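Local coordinates for penicillin-binding protein (Bacillus halodurans, PDB 3TG9), which probably binds beta-lactams or related cell-wall peptides as a member of the serine beta-lactamase and penicillin-binding protein family, at residues K15-G25 and S306-Q316; G282-M290 and F298-S306. All blocks are in the same frame, centred on the assembly; numbering follows the deposited sequence.

Contact 1 of 2, residues K15-G25 and S306-Q316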
ATOM      1  N   LYS B  15      -8.160 -23.191  10.819  1.00 55.19           N
ATOM      2  CA  LYS B  15      -7.012 -22.513  10.221  1.00 54.61           C
ATOM      3  C   LYS B  15      -7.269 -21.013  10.106  1.00 49.80           C
ATOM      4  O   LYS B  15      -7.189 -20.449   9.012  1.00 47.94           O
ATOM      5  CB  LYS B  15      -6.705 -23.083   8.831  1.00 54.35           C
ATOM      6  CG  LYS B  15      -6.741 -24.599   8.732  1.00 58.98           C
ATOM      7  CD  LYS B  15      -5.711 -25.247   9.635  1.00 61.31           C
ATOM      8  CE  LYS B  15      -5.854 -26.765   9.625  1.00 69.56           C
ATOM      9  NZ  LYS B  15      -4.900 -27.420  10.569  1.00 75.39           N
ATOM     10  N   LEU B  16      -7.584 -20.373  11.228  1.00 47.35           N
ATOM     11  CA  LEU B  16      -7.923 -18.955  11.205  1.00 44.90           C
ATOM     12  C   LEU B  16      -6.776 -18.092  11.686  1.00 45.30           C
ATOM     13  O   LEU B  16      -6.361 -18.194  12.844  1.00 46.43           O
ATOM     14  CB  LEU B  16      -9.172 -18.661  12.048  1.00 47.96           C
ATOM     15  CG  LEU B  16      -9.656 -17.204  11.973  1.00 41.79           C
ATOM     16  CD1 LEU B  16     -10.228 -16.906  10.598  1.00 36.07           C
ATOM     17  CD2 LEU B  16     -10.688 -16.907  13.042  1.00 41.09           C
ATOM     18  N   SER B  17      -6.276 -17.238  10.796  1.00 43.20           N
ATOM     19  CA  SER B  17      -5.294 -16.237  11.179  1.00 40.35           C
ATOM     20  C   SER B  17      -6.004 -14.993  11.696  1.00 35.54           C
ATOM     21  O   SER B  17      -6.664 -14.275  10.936  1.00 35.93           O
ATOM     22  CB  SER B  17      -4.396 -15.874   9.997  1.00 37.85           C
ATOM     23  OG  SER B  17      -3.532 -14.800  10.335  1.00 36.36           O
ATOM     24  N   GLY B  18      -5.881 -14.754  12.992  1.00 31.13           N
ATOM     25  CA  GLY B  18      -6.445 -13.574  13.610  1.00 29.42           C
ATOM     26  C   GLY B  18      -6.448 -13.729  15.118  1.00 37.21           C
ATOM     27  O   GLY B  18      -5.591 -14.415  15.680  1.00 38.35           O
ATOM     28  N   THR B  19      -7.417 -13.087  15.766  1.00 32.59           N
ATOM     29  CA  THR B  19      -7.595 -13.171  17.210  1.00 38.12           C
ATOM     30  C   THR B  19      -9.076 -13.331  17.568  1.00 39.96           C
ATOM     31  O   THR B  19      -9.913 -12.509  17.177  1.00 37.90           O
ATOM     32  CB  THR B  19      -7.054 -11.924  17.906  1.00 35.59           C
ATOM     33  OG1 THR B  19      -5.631 -11.861  17.728  1.00 38.75           O
ATOM     34  CG2 THR B  19      -7.386 -11.953  19.400  1.00 36.23           C
ATOM     35  N   ALA B  20      -9.394 -14.395  18.303  1.00 39.20           N
ATOM     36  CA  ALA B  20     -10.752 -14.604  18.810  1.00 37.84           C
ATOM     37  C   ALA B  20     -10.829 -14.333  20.307  1.00 37.08           C
ATOM     38  O   ALA B  20      -9.840 -14.487  21.023  1.00 39.97           O
ATOM     39  CB  ALA B  20     -11.229 -16.017  18.498  1.00 37.72           C
ATOM     40  N   LEU B  21     -12.003 -13.924  20.776  1.00 34.17           N
ATOM     41  CA  LEU B  21     -12.227 -13.660  22.193  1.00 36.38           C
ATOM     42  C   LEU B  21     -13.611 -14.155  22.627  1.00 41.52           C
ATOM     43  O   LEU B  21     -14.580 -14.083  21.862  1.00 38.11           O
ATOM     44  CB  LEU B  21     -12.072 -12.164  22.495  1.00 34.41           C
ATOM     45  CG  LEU B  21     -12.456 -11.619  23.873  1.00 32.27           C
ATOM     46  CD1 LEU B  21     -11.761 -10.309  24.132  1.00 33.50           C
ATOM     47  CD2 LEU B  21     -13.955 -11.431  23.998  1.00 36.78           C
ATOM     48  N   MET B  22     -13.697 -14.662  23.854  1.00 40.13           N
ATOM     49  CA  MET B  22     -14.987 -15.048  24.442  1.00 44.93           C
ATOM     50  C   MET B  22     -15.055 -14.662  25.910  1.00 42.74           C
ATOM     51  O   MET B  22     -14.148 -14.963  26.677  1.00 42.49           O
ATOM     52  CB  MET B  22     -15.228 -16.547  24.326  1.00 41.03           C
ATOM     53  CG  MET B  22     -16.045 -17.082  25.481  1.00 51.04           C
ATOM     54  SD  MET B  22     -16.020 -18.874  25.591  1.00 64.91           S
ATOM     55  CE  MET B  22     -17.394 -19.294  24.531  1.00 54.41           C
ATOM     56  N   LYS B  23     -16.130 -13.994  26.298  1.00 38.38           N
ATOM     57  CA  LYS B  23     -16.299 -13.611  27.688  1.00 42.58           C
ATOM     58  C   LYS B  23     -17.685 -13.995  28.198  1.00 45.46           C
ATOM     59  O   LYS B  23     -18.695 -13.691  27.555  1.00 40.83           O
ATOM     60  CB  LYS B  23     -16.055 -12.117  27.869  1.00 38.07           C
ATOM     61  CG  LYS B  23     -16.726 -11.534  29.089  1.00 42.58           C
ATOM     62  CD  LYS B  23     -15.968 -10.340  29.626  1.00 44.08           C
ATOM     63  CE  LYS B  23     -16.717  -9.700  30.768  1.00 49.71           C
ATOM     64  NZ  LYS B  23     -15.813  -9.358  31.892  1.00 54.65           N
ATOM     65  N   LYS B  24     -17.719 -14.673  29.345  1.00 45.79           N
ATOM     66  CA  LYS B  24     -18.976 -15.111  29.953  1.00 46.54           C
ATOM     67  C   LYS B  24     -19.336 -14.276  31.172  1.00 45.50           C
ATOM     68  O   LYS B  24     -18.790 -14.469  32.253  1.00 48.42           O
ATOM     69  CB  LYS B  24     -18.910 -16.596  30.327  1.00 51.39           C
ATOM     70  CG  LYS B  24     -18.465 -17.489  29.179  1.00 54.19           C
ATOM     71  CD  LYS B  24     -19.043 -18.899  29.278  1.00 61.96           C
ATOM     72  CE  LYS B  24     -18.172 -19.823  30.119  1.00 68.45           C
ATOM     73  NZ  LYS B  24     -18.631 -21.243  30.023  1.00 63.36           N
ATOM     74  N   GLY B  25     -20.257 -13.340  30.985  1.00 47.84           N
ATOM     75  CA  GLY B  25     -20.736 -12.512  32.073  1.00 44.05           C
ATOM     76  C   GLY B  25     -19.657 -11.699  32.749  1.00 51.46           C
ATOM     77  O   GLY B  25     -19.237 -10.662  32.230  1.00 53.24           O
ATOM     78  N   SER B 306     -26.720 -15.051  28.374  1.00 44.85           N
ATOM     79  CA  SER B 306     -25.599 -15.404  29.223  1.00 44.18           C
ATOM     80  C   SER B 306     -24.741 -14.185  29.503  1.00 45.20           C
ATOM     81  O   SER B 306     -23.710 -14.284  30.165  1.00 47.06           O
ATOM     82  CB  SER B 306     -24.774 -16.498  28.549  1.00 44.37           C
ATOM     83  OG  SER B 306     -24.827 -16.362  27.135  1.00 46.87           O
ATOM     84  N   ASN B 307     -25.191 -13.030  29.023  1.00 43.46           N
ATOM     85  CA  ASN B 307     -24.342 -11.848  28.979  1.00 46.01           C
ATOM     86  C   ASN B 307     -22.981 -12.191  28.388  1.00 40.47           C
ATOM     87  O   ASN B 307     -21.952 -11.743  28.875  1.00 40.93           O
ATOM     88  CB  ASN B 307     -24.191 -11.215  30.363  1.00 49.53           C
ATOM     89  CG  ASN B 307     -25.213 -10.123  30.614  1.00 56.43           C
ATOM     90  OD1 ASN B 307     -24.979  -9.204  31.398  1.00 61.51           O
ATOM     91  ND2 ASN B 307     -26.356 -10.214  29.936  1.00 49.17           N
ATOM     92  N   GLY B 308     -22.992 -13.006  27.340  1.00 40.06           N
ATOM     93  CA  GLY B 308     -21.768 -13.426  26.690  1.00 39.71           C
ATOM     94  C   GLY B 308     -21.324 -12.429  25.640  1.00 36.66           C
ATOM     95  O   GLY B 308     -22.141 -11.684  25.106  1.00 34.56           O
ATOM     96  N   ILE B 309     -20.023 -12.399  25.370  1.00 40.58           N
ATOM     97  CA  ILE B 309     -19.451 -11.581  24.297  1.00 34.89           C
ATOM     98  C   ILE B 309     -18.481 -12.448  23.520  1.00 33.61           C
ATOM     99  O   ILE B 309     -17.639 -13.127  24.110  1.00 36.25           O
ATOM    100  CB  ILE B 309     -18.686 -10.357  24.837  1.00 35.79           C
ATOM    101  CG1 ILE B 309     -19.630  -9.392  25.558  1.00 39.32           C
ATOM    102  CG2 ILE B 309     -17.978  -9.623  23.710  1.00 35.66           C
ATOM    103  CD1 ILE B 309     -18.901  -8.258  26.268  1.00 35.37           C
ATOM    104  N   VAL B 310     -18.625 -12.449  22.200  1.00 28.32           N
ATOM    105  CA  VAL B 310     -17.672 -13.117  21.318  1.00 30.19           C
ATOM    106  C   VAL B 310     -17.121 -12.099  20.312  1.00 31.56           C
ATOM    107  O   VAL B 310     -17.831 -11.209  19.850  1.00 31.47           O
ATOM    108  CB  VAL B 310     -18.292 -14.333  20.585  1.00 34.30           C
ATOM    109  CG1 VAL B 310     -17.270 -14.985  19.655  1.00 32.44           C
ATOM    110  CG2 VAL B 310     -18.807 -15.345  21.593  1.00 37.39           C
ATOM    111  N   VAL B 311     -15.835 -12.200  20.022  1.00 32.92           N
ATOM    112  CA  VAL B 311     -15.207 -11.327  19.043  1.00 32.57           C
ATOM    113  C   VAL B 311     -14.299 -12.197  18.209  1.00 29.37           C
ATOM    114  O   VAL B 311     -13.432 -12.874  18.748  1.00 37.66           O
ATOM    115  CB  VAL B 311     -14.365 -10.221  19.703  1.00 29.84           C
ATOM    116  CG1 VAL B 311     -13.773  -9.313  18.649  1.00 26.38           C
ATOM    117  CG2 VAL B 311     -15.203  -9.416  20.691  1.00 24.66           C
ATOM    118  N   VAL B 312     -14.513 -12.214  16.903  1.00 29.19           N
ATOM    119  CA  VAL B 312     -13.583 -12.893  16.008  1.00 31.34           C
ATOM    120  C   VAL B 312     -13.021 -11.913  14.981  1.00 27.91           C
ATOM    121  O   VAL B 312     -13.744 -11.441  14.104  1.00 26.89           O
ATOM    122  CB  VAL B 312     -14.240 -14.104  15.312  1.00 29.38           C
ATOM    123  CG1 VAL B 312     -13.218 -14.866  14.502  1.00 27.26           C
ATOM    124  CG2 VAL B 312     -14.884 -15.028  16.352  1.00 27.90           C
ATOM    125  N   CYS B 313     -11.736 -11.588  15.118  1.00 33.90           N
ATOM    126  CA  CYS B 313     -11.037 -10.740  14.155  1.00 27.18           C
ATOM    127  C   CYS B 313     -10.110 -11.605  13.309  1.00 30.14           C
ATOM    128  O   CYS B 313      -9.438 -12.488  13.833  1.00 34.35           O
ATOM    129  CB  CYS B 313     -10.234  -9.659  14.873  1.00 27.81           C
ATOM    130  SG  CYS B 313     -11.203  -8.439  15.779  1.00 24.05           S
ATOM    131  N   ALA B 314     -10.087 -11.379  12.002  1.00 26.25           N
ATOM    132  CA  ALA B 314      -9.170 -12.117  11.138  1.00 27.53           C
ATOM    133  C   ALA B 314      -8.588 -11.244  10.032  1.00 29.45           C
ATOM    134  O   ALA B 314      -9.304 -10.431   9.442  1.00 28.98           O
ATOM    135  CB  ALA B 314      -9.853 -13.327  10.546  1.00 29.70           C
ATOM    136  N   ASN B 315      -7.292 -11.422   9.758  1.00 28.66           N
ATOM    137  CA  ASN B 315      -6.640 -10.738   8.640  1.00 29.72           C
ATOM    138  C   ASN B 315      -6.546 -11.636   7.413  1.00 30.23           C
ATOM    139  O   ASN B 315      -5.538 -11.657   6.722  1.00 30.74           O
ATOM    140  CB  ASN B 315      -5.275 -10.124   9.031  1.00 27.25           C
ATOM    141  CG  ASN B 315      -4.185 -11.171   9.295  1.00 34.13           C
ATOM    142  OD1 ASN B 315      -4.435 -12.214   9.916  1.00 30.03           O
ATOM    143  ND2 ASN B 315      -2.952 -10.878   8.841  1.00 27.82           N
ATOM    144  N   GLN B 316      -7.613 -12.394   7.180  1.00 30.48           N
ATOM    145  CA  GLN B 316      -7.805 -13.138   5.939  1.00 31.76           C
ATOM    146  C   GLN B 316      -9.254 -12.958   5.497  1.00 27.95           C
ATOM    147  O   GLN B 316     -10.079 -12.417   6.240  1.00 28.48           O
ATOM    148  CB  GLN B 316      -7.497 -14.619   6.128  1.00 35.80           C
ATOM    149  CG  GLN B 316      -8.453 -15.318   7.074  1.00 34.67           C
ATOM    150  CD  GLN B 316      -8.096 -16.780   7.293  1.00 41.71           C
ATOM    151  OE1 GLN B 316      -7.168 -17.102   8.036  1.00 39.90           O
ATOM    152  NE2 GLN B 316      -8.850 -17.675   6.656  1.00 41.49           N
TER
HETATM  153  O   HOH W   1     -21.145  -8.980  30.335  1.00 48.36           O
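Ser17 and Gln316 meet where the two strands run out of regular pairing. The amide of Ser17 gives an almost straight bond (172°) to Gln316 OE1 over 2.9 Å, reaching it from a direction tilted off the carbonyl plane of the side-chain amide. With CG between its backbone nitrogen and carbonyl carbon (chi1 65°) and the chain extended beyond it, the glutamine places OE1 against the backbone of Ser17. Ser17 OG, turned anti to its own backbone nitrogen (chi1 174°), donates to Asn315 OD1 at 2.8 Å, in the amide plane and on a lone pair. Next to this polar end, the two methyls of Leu16 divide their contacts: CD1 rests on Ala314 CB at 3.6 Å, while CD2 reaches Val312 CG1.

From here the pairing becomes regular. Strands 18-24 and 308-314 run antiparallel, adjacent members of the central sheet of the beta-lactamase fold, which here brings the first strand of the chain beside the last. Thr19, Leu21 and Lys23 each exchange two backbone hydrogen bonds, with Cys313, Val311 and Ile309 respectively; the shortest runs from Leu21 N to Val311 O, 2.7 Å. At the far end, Gly25 N reaches Asn307 O from above the carbonyl plane, and a water donates to both Gly25 O and Asn307 O.

Further out, Asn315 is held by Asn45 at OD1 and by the carbonyls of Phe36 and Leu203 at ND2, which fixes the acceptor used by Ser17. Helix 320-330 covers the face carrying Met22 and Val312, and helix 234-245 covers the one carrying Lys23, Ile309 and Val311.

Contact 2 of 2, residues G282-M290 and F298-S306; sequences GAISKYHVM and FHSAFYPTS
Lys286 and Tyr303 lie side by side and point the same way, with the aliphatic part of the lysine along the tyrosine ring. Lys286 CB meets Tyr303 CD1 at 3.7 Å, and farther out Lys286 CD touches CE1 of the same ring. The lysine starts with CG between its backbone nitrogen and carbonyl carbon (chi1 72°) and then runs extended, a course that carries its chain along the Tyr303 ring. Lys286 NZ makes a salt bridge, and Tyr303 OH a hydrogen bond, to Glu328 of helix 320-330. The carboxylate would be expected to stabilise the lysine's positive charge.

This is part of a closely packed core. Four backbone hydrogen bonds join Tyr287 to Phe302 and Val289 to Ser300, the shortest being Phe302 N to Tyr287 O at 2.8 Å. Between these pairs, His288 CB and Ala301 CB touch at 3.6 Å. On the face that carries Val289, its CG2 methyl crosses to Phe298 CE2 at 3.7 Å, and the Tyr287 ring brings CD2 to the edge of the Phe302 ring.

Toward Pro304 the pairing gives way to looser, more open packing. Tyr287 CE2 still touches Pro304 CG at 3.5 Å, and Ile284 CG2 lies over one face of the tyrosine ring, offset toward its rim. Past Lys286, however, direct bonding between the backbones is replaced by a water that donates to Ser285 O at 2.7 Å and accepts from Thr305 N. Ser285 and Lys286 both face Lys278 of the adjoining strand 276-279, a classic beta bulge. The whole is an antiparallel beta hairpin, strands 284-293 and 296-303, in the central sheet of the beta-lactamase fold.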
ATOM      1  N   GLY B 282     -39.691 -16.069  19.786  1.00 44.27           N
ATOM      2  CA  GLY B 282     -40.078 -14.947  20.624  1.00 40.40           C
ATOM      3  C   GLY B 282     -39.071 -14.516  21.681  1.00 40.39           C
ATOM      4  O   GLY B 282     -39.455 -14.049  22.751  1.00 38.67           O
ATOM      5  N   ALA B 283     -37.783 -14.675  21.390  1.00 39.27           N
ATOM      6  CA  ALA B 283     -36.736 -14.179  22.270  1.00 33.30           C
ATOM      7  C   ALA B 283     -35.466 -13.844  21.474  1.00 34.18           C
ATOM      8  O   ALA B 283     -35.076 -14.578  20.565  1.00 31.11           O
ATOM      9  CB  ALA B 283     -36.437 -15.186  23.355  1.00 32.69           C
ATOM     10  N   ILE B 284     -34.829 -12.731  21.828  1.00 31.48           N
ATOM     11  CA  ILE B 284     -33.597 -12.304  21.175  1.00 32.49           C
ATOM     12  C   ILE B 284     -32.394 -13.077  21.700  1.00 28.29           C
ATOM     13  O   ILE B 284     -32.068 -13.000  22.879  1.00 32.76           O
ATOM     14  CB  ILE B 284     -33.361 -10.791  21.352  1.00 29.03           C
ATOM     15  CG1 ILE B 284     -34.380 -10.007  20.520  1.00 29.21           C
ATOM     16  CG2 ILE B 284     -31.944 -10.433  20.939  1.00 31.00           C
ATOM     17  CD1 ILE B 284     -34.467  -8.539  20.869  1.00 29.24           C
ATOM     18  N   SER B 285     -31.734 -13.821  20.821  1.00 28.78           N
ATOM     19  CA  SER B 285     -30.594 -14.631  21.227  1.00 31.94           C
ATOM     20  C   SER B 285     -29.260 -13.882  21.117  1.00 32.36           C
ATOM     21  O   SER B 285     -28.329 -14.140  21.885  1.00 30.15           O
ATOM     22  CB  SER B 285     -30.546 -15.919  20.414  1.00 35.06           C
ATOM     23  OG  SER B 285     -30.726 -15.647  19.038  1.00 37.41           O
ATOM     24  N   LYS B 286     -29.161 -12.954  20.171  1.00 31.87           N
ATOM     25  CA  LYS B 286     -27.935 -12.163  20.067  1.00 33.52           C
ATOM     26  C   LYS B 286     -28.067 -10.881  19.270  1.00 32.01           C
ATOM     27  O   LYS B 286     -28.911 -10.758  18.381  1.00 29.48           O
ATOM     28  CB  LYS B 286     -26.765 -12.991  19.526  1.00 28.54           C
ATOM     29  CG  LYS B 286     -26.838 -13.341  18.056  1.00 29.69           C
ATOM     30  CD  LYS B 286     -25.479 -13.820  17.556  1.00 30.68           C
ATOM     31  CE  LYS B 286     -25.621 -14.649  16.296  1.00 36.01           C
ATOM     32  NZ  LYS B 286     -24.319 -15.167  15.794  1.00 35.10           N
ATOM     33  N   TYR B 287     -27.243  -9.914  19.645  1.00 24.19           N
ATOM     34  CA  TYR B 287     -27.009  -8.749  18.822  1.00 33.56           C
ATOM     35  C   TYR B 287     -25.638  -8.973  18.205  1.00 28.27           C
ATOM     36  O   TYR B 287     -24.707  -9.385  18.894  1.00 28.15           O
ATOM     37  CB  TYR B 287     -27.011  -7.492  19.677  1.00 31.27           C
ATOM     38  CG  TYR B 287     -28.269  -7.325  20.491  1.00 33.36           C
ATOM     39  CD1 TYR B 287     -29.424  -6.812  19.918  1.00 29.44           C
ATOM     40  CD2 TYR B 287     -28.301  -7.679  21.836  1.00 34.33           C
ATOM     41  CE1 TYR B 287     -30.573  -6.643  20.662  1.00 31.19           C
ATOM     42  CE2 TYR B 287     -29.450  -7.526  22.586  1.00 38.56           C
ATOM     43  CZ  TYR B 287     -30.585  -7.008  21.993  1.00 35.35           C
ATOM     44  OH  TYR B 287     -31.735  -6.851  22.736  1.00 35.55           O
ATOM     45  N   HIS B 288     -25.505  -8.745  16.910  1.00 26.54           N
ATOM     46  CA  HIS B 288     -24.218  -9.018  16.290  1.00 31.09           C
ATOM     47  C   HIS B 288     -23.891  -8.128  15.111  1.00 28.28           C
ATOM     48  O   HIS B 288     -24.774  -7.584  14.447  1.00 27.45           O
ATOM     49  CB  HIS B 288     -24.101 -10.505  15.914  1.00 31.22           C
ATOM     50  CG  HIS B 288     -25.002 -10.933  14.800  1.00 30.25           C
ATOM     51  ND1 HIS B 288     -26.374 -11.024  14.941  1.00 29.75           N
ATOM     52  CD2 HIS B 288     -24.729 -11.332  13.537  1.00 28.89           C
ATOM     53  CE1 HIS B 288     -26.904 -11.446  13.804  1.00 26.85           C
ATOM     54  NE2 HIS B 288     -25.927 -11.631  12.937  1.00 31.58           N
ATOM     55  N   VAL B 289     -22.598  -7.965  14.870  1.00 30.52           N
ATOM     56  CA  VAL B 289     -22.127  -7.292  13.670  1.00 25.48           C
ATOM     57  C   VAL B 289     -21.143  -8.200  12.966  1.00 27.50           C
ATOM     58  O   VAL B 289     -20.623  -9.144  13.553  1.00 26.72           O
ATOM     59  CB  VAL B 289     -21.455  -5.942  13.971  1.00 23.44           C
ATOM     60  CG1 VAL B 289     -22.472  -4.937  14.472  1.00 26.37           C
ATOM     61  CG2 VAL B 289     -20.310  -6.117  14.967  1.00 23.70           C
ATOM     62  N   MET B 290     -20.891  -7.904  11.699  1.00 23.63           N
ATOM     63  CA  MET B 290     -19.936  -8.659  10.920  1.00 23.70           C
ATOM     64  C   MET B 290     -19.408  -7.747   9.839  1.00 25.17           C
ATOM     65  O   MET B 290     -19.950  -6.671   9.605  1.00 26.19           O
ATOM     66  CB  MET B 290     -20.620  -9.838  10.265  1.00 23.68           C
ATOM     67  CG  MET B 290     -21.541  -9.379   9.171  1.00 29.42           C
ATOM     68  SD  MET B 290     -23.040 -10.313   9.090  1.00 48.82           S
ATOM     69  CE  MET B 290     -23.664 -10.089  10.747  1.00 32.59           C
ATOM     70  N   PHE B 298     -14.760 -10.601  10.024  1.00 21.09           N
ATOM     71  CA  PHE B 298     -15.032 -10.153  11.377  1.00 23.12           C
ATOM     72  C   PHE B 298     -16.442 -10.573  11.783  1.00 26.91           C
ATOM     73  O   PHE B 298     -17.384 -10.379  11.028  1.00 22.03           O
ATOM     74  CB  PHE B 298     -14.918  -8.631  11.426  1.00 20.65           C
ATOM     75  CG  PHE B 298     -15.285  -8.018  12.755  1.00 24.22           C
ATOM     76  CD1 PHE B 298     -14.451  -8.160  13.861  1.00 23.24           C
ATOM     77  CD2 PHE B 298     -16.453  -7.277  12.893  1.00 22.87           C
ATOM     78  CE1 PHE B 298     -14.766  -7.573  15.073  1.00 19.93           C
ATOM     79  CE2 PHE B 298     -16.770  -6.686  14.095  1.00 22.24           C
ATOM     80  CZ  PHE B 298     -15.927  -6.841  15.193  1.00 24.92           C
ATOM     81  N   HIS B 299     -16.569 -11.159  12.965  1.00 23.23           N
ATOM     82  CA  HIS B 299     -17.880 -11.447  13.547  1.00 31.12           C
ATOM     83  C   HIS B 299     -17.801 -11.147  15.016  1.00 26.92           C
ATOM     84  O   HIS B 299     -16.849 -11.544  15.678  1.00 28.82           O
ATOM     85  CB  HIS B 299     -18.282 -12.911  13.365  1.00 25.65           C
ATOM     86  CG  HIS B 299     -18.958 -13.193  12.065  1.00 26.64           C
ATOM     87  ND1 HIS B 299     -18.299 -13.719  10.977  1.00 34.58           N
ATOM     88  CD2 HIS B 299     -20.245 -13.016  11.674  1.00 27.19           C
ATOM     89  CE1 HIS B 299     -19.142 -13.850   9.970  1.00 35.18           C
ATOM     90  NE2 HIS B 299     -20.331 -13.431  10.369  1.00 34.79           N
ATOM     91  N   SER B 300     -18.793 -10.438  15.530  1.00 27.29           N
ATOM     92  CA  SER B 300     -18.828 -10.151  16.953  1.00 28.51           C
ATOM     93  C   SER B 300     -20.271 -10.072  17.433  1.00 30.64           C
ATOM     94  O   SER B 300     -21.155  -9.648  16.687  1.00 29.26           O
ATOM     95  CB  SER B 300     -18.083  -8.854  17.250  1.00 26.66           C
ATOM     96  OG  SER B 300     -17.732  -8.777  18.614  1.00 28.77           O
ATOM     97  N   ALA B 301     -20.503 -10.475  18.682  1.00 29.14           N
ATOM     98  CA  ALA B 301     -21.858 -10.594  19.188  1.00 28.96           C
ATOM     99  C   ALA B 301     -21.948 -10.449  20.696  1.00 30.43           C
ATOM    100  O   ALA B 301     -20.995 -10.731  21.422  1.00 33.44           O
ATOM    101  CB  ALA B 301     -22.458 -11.922  18.756  1.00 29.02           C
ATOM    102  N   PHE B 302     -23.110  -9.999  21.152  1.00 29.37           N
ATOM    103  CA  PHE B 302     -23.436  -9.967  22.567  1.00 30.30           C
ATOM    104  C   PHE B 302     -24.665 -10.848  22.787  1.00 36.78           C
ATOM    105  O   PHE B 302     -25.705 -10.652  22.158  1.00 29.91           O
ATOM    106  CB  PHE B 302     -23.728  -8.541  23.015  1.00 30.82           C
ATOM    107  CG  PHE B 302     -24.102  -8.426  24.465  1.00 34.80           C
ATOM    108  CD1 PHE B 302     -25.429  -8.449  24.854  1.00 36.24           C
ATOM    109  CD2 PHE B 302     -23.125  -8.291  25.440  1.00 34.60           C
ATOM    110  CE1 PHE B 302     -25.777  -8.343  26.196  1.00 39.85           C
ATOM    111  CE2 PHE B 302     -23.467  -8.184  26.784  1.00 38.40           C
ATOM    112  CZ  PHE B 302     -24.790  -8.213  27.161  1.00 38.63           C
ATOM    113  N   TYR B 303     -24.534 -11.827  23.672  1.00 34.76           N
ATOM    114  CA  TYR B 303     -25.608 -12.763  23.941  1.00 36.44           C
ATOM    115  C   TYR B 303     -26.305 -12.402  25.250  1.00 35.64           C
ATOM    116  O   TYR B 303     -25.798 -12.704  26.322  1.00 36.43           O
ATOM    117  CB  TYR B 303     -25.050 -14.185  23.989  1.00 36.82           C
ATOM    118  CG  TYR B 303     -24.254 -14.550  22.755  1.00 36.42           C
ATOM    119  CD1 TYR B 303     -24.842 -15.214  21.692  1.00 36.43           C
ATOM    120  CD2 TYR B 303     -22.913 -14.221  22.650  1.00 41.52           C
ATOM    121  CE1 TYR B 303     -24.115 -15.550  20.561  1.00 37.27           C
ATOM    122  CE2 TYR B 303     -22.180 -14.548  21.516  1.00 37.98           C
ATOM    123  CZ  TYR B 303     -22.785 -15.213  20.481  1.00 38.37           C
ATOM    124  OH  TYR B 303     -22.053 -15.534  19.354  1.00 43.47           O
ATOM    125  N   PRO B 304     -27.475 -11.745  25.152  1.00 37.08           N
ATOM    126  CA  PRO B 304     -28.248 -11.214  26.287  1.00 40.73           C
ATOM    127  C   PRO B 304     -28.542 -12.265  27.360  1.00 41.35           C
ATOM    128  O   PRO B 304     -28.620 -11.945  28.548  1.00 43.46           O
ATOM    129  CB  PRO B 304     -29.567 -10.765  25.641  1.00 40.63           C
ATOM    130  CG  PRO B 304     -29.257 -10.577  24.192  1.00 36.23           C
ATOM    131  CD  PRO B 304     -28.181 -11.576  23.868  1.00 35.37           C
ATOM    132  N   THR B 305     -28.701 -13.512  26.940  1.00 38.63           N
ATOM    133  CA  THR B 305     -29.035 -14.589  27.866  1.00 47.10           C
ATOM    134  C   THR B 305     -27.924 -14.820  28.881  1.00 51.89           C
ATOM    135  O   THR B 305     -28.151 -14.790  30.094  1.00 52.29           O
ATOM    136  CB  THR B 305     -29.301 -15.902  27.112  1.00 45.61           C
ATOM    137  OG1 THR B 305     -30.632 -15.884  26.577  1.00 46.07           O
ATOM    138  CG2 THR B 305     -29.126 -17.099  28.036  1.00 49.33           C
ATOM    139  N   SER B 306     -26.720 -15.051  28.374  1.00 44.85           N
ATOM    140  CA  SER B 306     -25.599 -15.404  29.223  1.00 44.18           C
ATOM    141  C   SER B 306     -24.741 -14.185  29.503  1.00 45.20           C
ATOM    142  O   SER B 306     -23.710 -14.284  30.165  1.00 47.06           O
ATOM    143  CB  SER B 306     -24.774 -16.498  28.549  1.00 44.37           C
ATOM    144  OG  SER B 306     -24.827 -16.362  27.135  1.00 46.87           O
TER
HETATM  145  O   HOH W   2     -28.277 -15.164  24.367  1.00 38.36           O

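How the contacts relate
Following the chain from its N terminus, residues 15-25 come first, and their partner 306-316 arrives only after 280 intervening residues; contact 1 thus closes a very long loop, bringing the two ends of the fold together. Contact 2 nests inside it as a local hairpin, closing a loop of seven residues between 282-290 and 298-306. The chain then turns through residues 304-307, which include Ser306, shared by both contacts, and strand 308-314 runs back beside strand 296-303. There Val312 N bonds to His299 O and Ser300 OG to Val310 O, probably as hydrogen bonds, joining the two contacts into one continuous sheet, their centres about 13 Å apart.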